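Local atomic coordinates of aminotransferase class-III (Ochrobactrum anthropi, PDB entry 5GHG), a protein that probably catalyses the transfer of amino groups between amines and carbonyl substrates, as a class-III omega-transaminase working through a pyridoxal-phosphate cofactor. Residues B[113-118]-B[122-127]; B[271-276]-B[281-286]; B[287-292]-B[296-301]. The protein carries 1 engineered substitution. All coordinates share one frame; numbering follows the deposited sequence.

How the interactions relate
All three contacts belong to one mixed beta-sheet of the cofactor-binding domain, in which strands 111-115, 297-301 and 282-285 lie side by side. Interaction 1 leads off the outermost strand 111-115 into a helix; it is partly buried, reaches the second subunit and is largely polar, with backbone N-H groups turned to the phosphate and to a carbonyl in the first helical turn. Interaction 2 is wholly buried and almost purely apolar, closing a short helix over strand 282-285. Interaction 3 is also buried but mixed: methyl groups pack beside a water bridge, and its lysine reaches the amine of the cofactor. Interactions 1 and 3 thus share the ligand and the subunit interface, while interaction 2 stays within one chain.

Interaction 1: residues B[113-118]-B[122-127]; sequences YFTNSG and NDTVVK. With PMP (4'-deoxy-4'-aminopyridoxal-5'-phosphate), chain C.
Thr115 and Thr124 face each other where strand 111-115 turns through a short loop into helix 118-135, whose N-terminus receives the cofactor phosphate as in other fold type I PLP enzymes. The two side chains slide past one another in opposite directions, and the methyl CG2 of Thr115 comes to 4.2 Å from OG1 of Thr124, a hydroxyl that is already bonded to the carbonyl of Glu120. With chi1 at 65°, OG1 of Thr115 sits between the backbone N and the carbonyl carbon and donates to Ser117 O at 2.9 Å, tilted about 33° from the carbonyl plane and tying the end of the strand to the turn. Losing this hydroxyl and methyl to an alanine here would probably leave Ser117 O without its donor and open a gap beside Thr124, so that the turn is held less firmly. Ser117 is the N-cap, its OG meeting Glu120 N and also Glu120 of the second subunit. One helical turn further on, Asn122 N points almost straight at Gly118 O (2.9 Å, 172°). The Asn122 amide then extends beside the cofactor ring, where ND2 is held by His152 O and Asp258 OD2 and lies 3.9 Å from PMP C6. A CB on Gly118 would run into PMP O4P; its N-H donates to PMP O2P at 3.0 Å.

Interaction 2: residues B[271-276]-B[281-286]; sequences FGSQTF and DILVMS
The backbone N of Phe271 donates to OE1 of Gln274 at 2.9 Å, and the ring of the same Phe271 touches Leu283 and Met285 with its CE1-CZ side. Phe271 is the N-cap of helix 272-275; the Gln274 carboxamide folds back on the N-H of Phe271, and separately Gln274 N makes a backbone bond to Phe271 O at 3.0 Å. The phenyl group, its CG anti to the carbonyl carbon (chi1 -71°), extends toward the strand. Its CE1 corner does most of the touching: Leu283 CD2 reaches it obliquely at 4.0 Å, and Met285 CG meets it at the ring edge. Helix 272-275 and strand 282-285 belong to a beta-alpha-beta unit that begins with the parallel neighbour strand 254-258, and the contact lays the helix start on one face of the central sheet. Leu283 and Met285 are two residues apart and therefore project from the same face of their strand. The chi1 of Met285 (-65°) and an extended chi2 carry SD to the ring, 5.2 Å from the centroid of Phe271, in an oblique Met-aromatic contact. Phe264 also meets the Phe271 ring, at about 55° between planes. Ser273 OG, bonded to Glu259 OE2, lies 4.5 Å from Leu283 CD1.

Interaction 3: residues B[287-292]-B[296-301]; sequences KQLSSS and ISAFLI. With PMP (4'-deoxy-4'-aminopyridoxal-5'-phosphate), chain C.
Ile296 and Leu289 bury the most surface here, followed by Ser290, and the three bring the loop after strand 282-285 against the beginning of strand 297-301. In Leu289, chi1 of 176° with chi2 of 61° makes CD2 the outstretched branch, which reaches the backbone of Ile296 and Ser297: this methyl lies 3.9 Å from Ile296 O and also touches Ser297 CA and the CB of Ala298. It meets the CG2 methyl of Ile296 as well. That methyl has a second neighbour, the CB of Ser290, at 3.8 Å, so CG2 of Ile296 touches both loop residues. Leu101 of helix 93-104 packs on Leu289, and Leu97 of the same helix on Ile296.

The polar part of the contact runs alongside. One water donates to Ile296 O at 2.8 Å and to Ser290 OG at 3.1 Å, bridging the loop and the strand, which share no direct hydrogen bond. Ser290 OG, set by chi1 between its backbone N and carbonyl carbon, also bonds to Leu294 O. The loop itself is tightened by Lys287 O, which accepts from Ser290 N and Ser292 N on opposite faces of its carbonyl plane.

The CB of Lys287 points away from the strand, and the chain runs on to the cofactor. It bends at chi4 (-91°) and brings NZ to 3.3 Å from PMP N4A, while NZ bonds to Leu57 O and to Thr324 of the second subunit. With the amine on the cofactor, this lysine is unlinked; its place beside C4A is consistent with the Schiff-base lysine of the PLP site in class-III, fold type I aminotransferases.

Interaction 1: residues B[113-118]-B[122-127]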
loop_
_atom_site.group_PDB
_atom_site.type_symbol
_atom_site.label_atom_id
_atom_site.label_comp_id
_atom_site.label_asym_id
_atom_site.label_seq_id
_atom_site.Cartn_x
_atom_site.Cartn_y
_atom_site.Cartn_z
ATOM N N TYR B 113 14.722 -4.790 -0.866
ATOM C CA TYR B 113 13.953 -3.546 -0.976
ATOM C C TYR B 113 12.690 -3.674 -0.132
ATOM O O TYR B 113 12.106 -4.755 -0.056
ATOM C CB TYR B 113 13.551 -3.264 -2.426
ATOM C CG TYR B 113 14.713 -3.148 -3.397
ATOM C CD1 TYR B 113 15.419 -4.269 -3.824
ATOM C CD2 TYR B 113 15.098 -1.902 -3.891
ATOM C CE1 TYR B 113 16.487 -4.144 -4.716
ATOM C CE2 TYR B 113 16.138 -1.772 -4.806
ATOM C CZ TYR B 113 16.825 -2.881 -5.209
ATOM O OH TYR B 113 17.879 -2.737 -6.077
ATOM N N PHE B 114 12.249 -2.566 0.472
ATOM C CA PHE B 114 11.097 -2.599 1.369
ATOM C C PHE B 114 9.942 -1.770 0.857
ATOM O O PHE B 114 10.145 -0.717 0.239
ATOM C CB PHE B 114 11.495 -2.136 2.788
ATOM C CG PHE B 114 12.499 -3.040 3.435
ATOM C CD1 PHE B 114 12.107 -4.269 3.921
ATOM C CD2 PHE B 114 13.828 -2.691 3.492
ATOM C CE1 PHE B 114 13.034 -5.141 4.481
ATOM C CE2 PHE B 114 14.765 -3.548 4.040
ATOM C CZ PHE B 114 14.368 -4.773 4.548
ATOM N N THR B 115 8.733 -2.269 1.108
ATOM C CA THR B 115 7.480 -1.560 0.830
ATOM C C THR B 115 6.564 -1.780 2.021
ATOM O O THR B 115 6.940 -2.420 3.015
ATOM C CB THR B 115 6.805 -2.068 -0.451
ATOM O OG1 THR B 115 6.398 -3.435 -0.268
ATOM C CG2 THR B 115 7.764 -2.003 -1.646
ATOM N N ASN B 116 5.345 -1.266 1.936
ATOM C CA ASN B 116 4.387 -1.526 2.987
ATOM C C ASN B 116 3.623 -2.821 2.776
ATOM O O ASN B 116 3.389 -3.568 3.731
ATOM C CB ASN B 116 3.412 -0.352 3.105
ATOM C CG ASN B 116 4.115 0.950 3.372
ATOM O OD1 ASN B 116 4.685 1.138 4.433
ATOM N ND2 ASN B 116 4.128 1.836 2.375
ATOM N N SER B 117 3.253 -3.116 1.538
ATOM C CA SER B 117 2.352 -4.217 1.239
ATOM C C SER B 117 2.962 -5.132 0.191
ATOM O O SER B 117 3.850 -4.737 -0.561
ATOM C CB SER B 117 1.003 -3.682 0.719
ATOM O OG SER B 117 1.204 -3.011 -0.508
ATOM N N GLY B 118 2.426 -6.357 0.124
ATOM C CA GLY B 118 2.784 -7.258 -0.961
ATOM C C GLY B 118 2.408 -6.701 -2.325
ATOM O O GLY B 118 3.145 -6.876 -3.298
ATOM N N ASN B 122 5.076 -6.248 -5.418
ATOM C CA ASN B 122 4.938 -6.790 -6.767
ATOM C C ASN B 122 4.843 -5.685 -7.808
ATOM O O ASN B 122 5.352 -5.826 -8.930
ATOM C CB ASN B 122 3.729 -7.716 -6.835
ATOM C CG ASN B 122 4.037 -9.099 -6.296
ATOM O OD1 ASN B 122 5.189 -9.554 -6.378
ATOM N ND2 ASN B 122 3.039 -9.765 -5.726
ATOM N N ASP B 123 4.161 -4.594 -7.470
ATOM C CA ASP B 123 4.080 -3.444 -8.363
ATOM C C ASP B 123 5.480 -2.875 -8.653
ATOM O O ASP B 123 5.826 -2.585 -9.803
ATOM C CB ASP B 123 3.178 -2.387 -7.724
ATOM C CG ASP B 123 2.793 -1.279 -8.673
ATOM O OD1 ASP B 123 3.675 -0.465 -8.994
ATOM O OD2 ASP B 123 1.596 -1.203 -9.064
ATOM N N THR B 124 6.285 -2.705 -7.604
ATOM C CA THR B 124 7.638 -2.207 -7.766
ATOM C C THR B 124 8.520 -3.204 -8.542
ATOM O O THR B 124 9.381 -2.790 -9.322
ATOM C CB THR B 124 8.250 -1.918 -6.396
ATOM O OG1 THR B 124 7.399 -1.014 -5.705
ATOM C CG2 THR B 124 9.660 -1.324 -6.516
ATOM N N VAL B 125 8.348 -4.497 -8.304
ATOM C CA VAL B 125 9.096 -5.484 -9.081
ATOM C C VAL B 125 8.824 -5.298 -10.576
ATOM O O VAL B 125 9.751 -5.301 -11.395
ATOM C CB VAL B 125 8.777 -6.922 -8.621
ATOM C CG1 VAL B 125 9.281 -7.937 -9.649
ATOM C CG2 VAL B 125 9.437 -7.194 -7.252
ATOM N N VAL B 126 7.543 -5.136 -10.954
ATOM C CA VAL B 126 7.214 -4.944 -12.358
ATOM C C VAL B 126 7.897 -3.674 -12.893
ATOM O O VAL B 126 8.460 -3.665 -14.002
ATOM C CB VAL B 126 5.697 -4.885 -12.571
ATOM C CG1 VAL B 126 5.397 -4.498 -14.033
ATOM C CG2 VAL B 126 5.057 -6.252 -12.255
ATOM N N LYS B 127 7.858 -2.593 -12.112
ATOM C CA LYS B 127 8.477 -1.340 -12.523
ATOM C C LYS B 127 9.991 -1.508 -12.683
ATOM O O LYS B 127 10.584 -1.010 -13.655
ATOM C CB LYS B 127 8.177 -0.250 -11.484
ATOM C CG LYS B 127 8.203 1.147 -12.019
ATOM C CD LYS B 127 7.492 2.129 -11.092
ATOM C CE LYS B 127 8.353 2.572 -9.980
ATOM N NZ LYS B 127 7.800 3.806 -9.354
HETATM N N1 PMP C . 0.942 -11.957 -3.097
HETATM C C2 PMP C . 0.301 -12.961 -2.440
HETATM C C2A PMP C . 0.674 -14.380 -2.750
HETATM C C3 PMP C . -0.724 -12.692 -1.507
HETATM O O3 PMP C . -1.385 -13.752 -0.942
HETATM C C4 PMP C . -1.064 -11.339 -1.209
HETATM C C4A PMP C . -2.092 -10.946 -0.162
HETATM N N4A PMP C . -3.267 -11.777 -0.120
HETATM C C5 PMP C . -0.357 -10.322 -1.905
HETATM C C6 PMP C . 0.667 -10.646 -2.782
HETATM C C5A PMP C . -0.654 -8.866 -1.708
HETATM O O4P PMP C . -0.254 -8.450 -0.401
HETATM P P PMP C . -1.001 -7.158 0.282
HETATM O O1P PMP C . -0.994 -6.038 -0.694
HETATM O O2P PMP C . -0.169 -6.885 1.523
HETATM O O3P PMP C . -2.427 -7.540 0.607
#

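Interaction 2: residues B[271-276]-B[281-286]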
loop_
_atom_site.group_PDB
_atom_site.type_symbol
_atom_site.label_atom_id
_atom_site.label_comp_id
_atom_site.label_asym_id
_atom_site.label_seq_id
_atom_site.Cartn_x
_atom_site.Cartn_y
_atom_site.Cartn_z
ATOM N N PHE B 271 11.038 -21.405 3.176
ATOM C CA PHE B 271 10.411 -20.827 1.992
ATOM C C PHE B 271 9.804 -21.898 1.101
ATOM O O PHE B 271 10.337 -23.011 0.982
ATOM C CB PHE B 271 11.417 -19.989 1.178
ATOM C CG PHE B 271 11.813 -18.710 1.841
ATOM C CD1 PHE B 271 10.953 -17.619 1.816
ATOM C CD2 PHE B 271 13.021 -18.594 2.505
ATOM C CE1 PHE B 271 11.295 -16.429 2.451
ATOM C CE2 PHE B 271 13.377 -17.403 3.127
ATOM C CZ PHE B 271 12.506 -16.325 3.104
ATOM N N GLY B 272 8.684 -21.563 0.468
ATOM C CA GLY B 272 8.074 -22.471 -0.482
ATOM C C GLY B 272 9.000 -22.792 -1.641
ATOM O O GLY B 272 8.895 -23.861 -2.253
ATOM N N SER B 273 9.914 -21.881 -1.953
ATOM C CA SER B 273 10.882 -22.145 -3.009
ATOM C C SER B 273 11.743 -23.360 -2.682
ATOM O O SER B 273 12.132 -24.112 -3.583
ATOM C CB SER B 273 11.758 -20.917 -3.240
ATOM O OG SER B 273 11.046 -19.920 -3.943
ATOM N N GLN B 274 12.060 -23.558 -1.407
ATOM C CA GLN B 274 12.821 -24.750 -1.021
ATOM C C GLN B 274 11.957 -25.987 -1.130
ATOM O O GLN B 274 12.400 -27.015 -1.663
ATOM C CB GLN B 274 13.378 -24.603 0.391
ATOM C CG GLN B 274 14.252 -23.369 0.547
ATOM C CD GLN B 274 14.539 -23.020 2.007
ATOM O OE1 GLN B 274 13.627 -22.701 2.776
ATOM N NE2 GLN B 274 15.812 -23.040 2.375
ATOM N N THR B 275 10.698 -25.893 -0.675
ATOM C CA THR B 275 9.794 -27.034 -0.729
ATOM C C THR B 275 9.617 -27.547 -2.148
ATOM O O THR B 275 9.516 -28.757 -2.369
ATOM C CB THR B 275 8.432 -26.671 -0.125
ATOM O OG1 THR B 275 8.616 -26.233 1.216
ATOM C CG2 THR B 275 7.495 -27.873 -0.123
ATOM N N PHE B 276 9.563 -26.645 -3.122
ATOM C CA PHE B 276 9.280 -27.008 -4.500
ATOM C C PHE B 276 10.495 -26.904 -5.418
ATOM O O PHE B 276 10.349 -26.997 -6.625
ATOM C CB PHE B 276 8.119 -26.164 -5.019
ATOM C CG PHE B 276 6.812 -26.521 -4.375
ATOM C CD1 PHE B 276 6.081 -27.615 -4.825
ATOM C CD2 PHE B 276 6.354 -25.828 -3.270
ATOM C CE1 PHE B 276 4.889 -27.970 -4.204
ATOM C CE2 PHE B 276 5.158 -26.189 -2.652
ATOM C CZ PHE B 276 4.439 -27.245 -3.118
ATOM N N ASP B 281 14.837 -15.622 -9.397
ATOM C CA ASP B 281 15.696 -14.448 -9.502
ATOM C C ASP B 281 15.260 -13.324 -8.570
ATOM O O ASP B 281 16.090 -12.493 -8.179
ATOM C CB ASP B 281 15.697 -13.926 -10.943
ATOM C CG ASP B 281 16.198 -14.955 -11.931
ATOM O OD1 ASP B 281 17.423 -15.159 -11.970
ATOM O OD2 ASP B 281 15.367 -15.571 -12.655
ATOM N N ILE B 282 13.974 -13.291 -8.241
ATOM C CA ILE B 282 13.350 -12.275 -7.406
ATOM C C ILE B 282 12.420 -13.005 -6.436
ATOM O O ILE B 282 11.676 -13.903 -6.845
ATOM C CB ILE B 282 12.565 -11.252 -8.254
ATOM C CG1 ILE B 282 13.479 -10.583 -9.290
ATOM C CG2 ILE B 282 11.844 -10.199 -7.368
ATOM C CD1 ILE B 282 12.740 -9.619 -10.220
ATOM N N LEU B 283 12.449 -12.620 -5.163
ATOM C CA LEU B 283 11.631 -13.271 -4.140
ATOM C C LEU B 283 10.874 -12.191 -3.369
ATOM O O LEU B 283 11.492 -11.258 -2.861
ATOM C CB LEU B 283 12.490 -14.110 -3.189
ATOM C CG LEU B 283 11.752 -15.074 -2.269
ATOM C CD1 LEU B 283 12.634 -16.269 -1.949
ATOM C CD2 LEU B 283 11.305 -14.388 -0.983
ATOM N N VAL B 284 9.551 -12.335 -3.272
ATOM C CA VAL B 284 8.668 -11.332 -2.674
ATOM C C VAL B 284 8.128 -11.882 -1.362
ATOM O O VAL B 284 7.654 -13.029 -1.305
ATOM C CB VAL B 284 7.522 -10.943 -3.619
ATOM C CG1 VAL B 284 6.698 -9.777 -3.019
ATOM C CG2 VAL B 284 8.025 -10.588 -5.036
ATOM N N MET B 285 8.175 -11.061 -0.310
ATOM C CA MET B 285 7.787 -11.482 1.028
ATOM C C MET B 285 6.856 -10.451 1.666
ATOM O O MET B 285 6.932 -9.257 1.374
ATOM C CB MET B 285 9.001 -11.641 1.940
ATOM C CG MET B 285 9.952 -12.735 1.520
ATOM S SD MET B 285 11.626 -12.399 2.144
ATOM C CE MET B 285 12.205 -11.166 0.973
ATOM N N SER B 286 5.985 -10.932 2.547
ATOM C CA SER B 286 5.211 -10.065 3.413
ATOM C C SER B 286 4.605 -10.905 4.536
ATOM O O SER B 286 5.099 -12.003 4.822
ATOM C CB SER B 286 4.131 -9.325 2.619
ATOM O OG SER B 286 3.431 -8.400 3.452
#

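Interaction 3: residues B[287-292]-B[296-301]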
loop_
_atom_site.group_PDB
_atom_site.type_symbol
_atom_site.label_atom_id
_atom_site.label_comp_id
_atom_site.label_asym_id
_atom_site.label_seq_id
_atom_site.Cartn_x
_atom_site.Cartn_y
_atom_site.Cartn_z
ATOM N N LYS B 287 3.555 -10.401 5.173
ATOM C CA LYS B 287 2.723 -11.224 6.060
ATOM C C LYS B 287 3.503 -11.822 7.211
ATOM O O LYS B 287 3.723 -11.139 8.220
ATOM C CB LYS B 287 2.021 -12.317 5.265
ATOM C CG LYS B 287 0.830 -11.803 4.456
ATOM C CD LYS B 287 0.127 -12.974 3.773
ATOM C CE LYS B 287 -0.709 -12.503 2.596
ATOM N NZ LYS B 287 -2.090 -12.190 2.924
ATOM N N GLN B 288 3.929 -13.092 7.093
ATOM C CA GLN B 288 4.622 -13.689 8.229
ATOM C C GLN B 288 5.968 -13.033 8.495
ATOM O O GLN B 288 6.561 -13.290 9.540
ATOM C CB GLN B 288 4.812 -15.204 8.043
ATOM C CG GLN B 288 3.495 -15.961 7.913
ATOM C CD GLN B 288 3.595 -17.431 8.285
ATOM O OE1 GLN B 288 2.814 -17.919 9.104
ATOM N NE2 GLN B 288 4.541 -18.148 7.683
ATOM N N LEU B 289 6.464 -12.213 7.569
ATOM C CA LEU B 289 7.647 -11.399 7.830
ATOM C C LEU B 289 7.523 -10.633 9.146
ATOM O O LEU B 289 8.483 -10.534 9.919
ATOM C CB LEU B 289 7.849 -10.429 6.662
ATOM C CG LEU B 289 8.972 -9.405 6.741
ATOM C CD1 LEU B 289 10.319 -10.105 6.843
ATOM C CD2 LEU B 289 8.932 -8.474 5.525
ATOM N N SER B 290 6.334 -10.099 9.434
ATOM C CA SER B 290 6.086 -9.409 10.691
ATOM C C SER B 290 4.942 -10.027 11.477
ATOM O O SER B 290 4.490 -9.432 12.475
ATOM C CB SER B 290 5.796 -7.921 10.439
ATOM O OG SER B 290 4.511 -7.767 9.818
ATOM N N SER B 291 4.449 -11.190 11.051
ATOM C CA SER B 291 3.192 -11.750 11.556
ATOM C C SER B 291 2.044 -10.744 11.457
ATOM O O SER B 291 1.083 -10.799 12.232
ATOM C CB SER B 291 3.353 -12.253 13.004
ATOM O OG SER B 291 4.200 -13.387 13.029
ATOM N N SER B 292 2.146 -9.809 10.522
ATOM C CA SER B 292 1.169 -8.725 10.339
ATOM C C SER B 292 1.030 -7.819 11.561
ATOM O O SER B 292 0.061 -7.066 11.661
ATOM C CB SER B 292 -0.207 -9.283 9.952
ATOM O OG SER B 292 -0.181 -9.772 8.626
ATOM N N ILE B 296 4.553 -4.365 6.588
ATOM C CA ILE B 296 5.849 -4.250 5.933
ATOM C C ILE B 296 5.996 -5.419 4.953
ATOM O O ILE B 296 5.531 -6.528 5.210
ATOM C CB ILE B 296 7.014 -4.218 6.942
ATOM C CG1 ILE B 296 8.347 -4.099 6.211
ATOM C CG2 ILE B 296 7.003 -5.476 7.788
ATOM C CD1 ILE B 296 9.553 -3.844 7.118
ATOM N N SER B 297 6.629 -5.147 3.827
ATOM C CA SER B 297 6.910 -6.175 2.832
ATOM C C SER B 297 8.293 -5.912 2.267
ATOM O O SER B 297 8.874 -4.849 2.475
ATOM C CB SER B 297 5.858 -6.185 1.724
ATOM O OG SER B 297 4.562 -6.276 2.297
ATOM N N ALA B 298 8.801 -6.887 1.528
ATOM C CA ALA B 298 10.162 -6.810 1.014
ATOM C C ALA B 298 10.241 -7.656 -0.236
ATOM O O ALA B 298 9.495 -8.632 -0.384
ATOM C CB ALA B 298 11.192 -7.302 2.038
ATOM N N PHE B 299 11.152 -7.294 -1.127
ATOM C CA PHE B 299 11.557 -8.249 -2.148
ATOM C C PHE B 299 13.079 -8.277 -2.233
ATOM O O PHE B 299 13.760 -7.288 -1.931
ATOM C CB PHE B 299 10.901 -7.975 -3.499
ATOM C CG PHE B 299 11.226 -6.629 -4.103
ATOM C CD1 PHE B 299 10.437 -5.517 -3.832
ATOM C CD2 PHE B 299 12.293 -6.495 -5.001
ATOM C CE1 PHE B 299 10.712 -4.293 -4.420
ATOM C CE2 PHE B 299 12.588 -5.269 -5.578
ATOM C CZ PHE B 299 11.802 -4.165 -5.293
ATOM N N LEU B 300 13.600 -9.443 -2.589
ATOM C CA LEU B 300 15.025 -9.660 -2.791
ATOM C C LEU B 300 15.283 -9.855 -4.278
ATOM O O LEU B 300 14.461 -10.464 -4.984
ATOM C CB LEU B 300 15.487 -10.902 -2.037
ATOM C CG LEU B 300 15.482 -10.805 -0.505
ATOM C CD1 LEU B 300 15.479 -12.193 0.096
ATOM C CD2 LEU B 300 16.731 -10.072 -0.090
ATOM N N ILE B 301 16.432 -9.370 -4.749
ATOM C CA ILE B 301 16.841 -9.633 -6.122
ATOM C C ILE B 301 18.257 -10.181 -6.130
ATOM O O ILE B 301 19.083 -9.838 -5.272
ATOM C CB ILE B 301 16.744 -8.371 -7.015
ATOM C CG1 ILE B 301 17.737 -7.324 -6.558
ATOM C CG2 ILE B 301 15.325 -7.798 -6.987
ATOM C CD1 ILE B 301 17.782 -6.119 -7.471
HETATM N N1 PMP C . 0.942 -11.957 -3.097
HETATM C C2 PMP C . 0.301 -12.961 -2.440
HETATM C C2A PMP C . 0.674 -14.380 -2.750
HETATM C C3 PMP C . -0.724 -12.692 -1.507
HETATM O O3 PMP C . -1.385 -13.752 -0.942
HETATM C C4 PMP C . -1.064 -11.339 -1.209
HETATM C C4A PMP C . -2.092 -10.946 -0.162
HETATM N N4A PMP C . -3.267 -11.777 -0.120
HETATM C C5 PMP C . -0.357 -10.322 -1.905
HETATM C C6 PMP C . 0.667 -10.646 -2.782
HETATM C C5A PMP C . -0.654 -8.866 -1.708
HETATM O O4P PMP C . -0.254 -8.450 -0.401
HETATM P P PMP C . -1.001 -7.158 0.282
HETATM O O1P PMP C . -0.994 -6.038 -0.694
HETATM O O2P PMP C . -0.169 -6.885 1.523
HETATM O O3P PMP C . -2.427 -7.540 0.607
HETATM O O HOH W 1 3.466 -7.393 6.881
#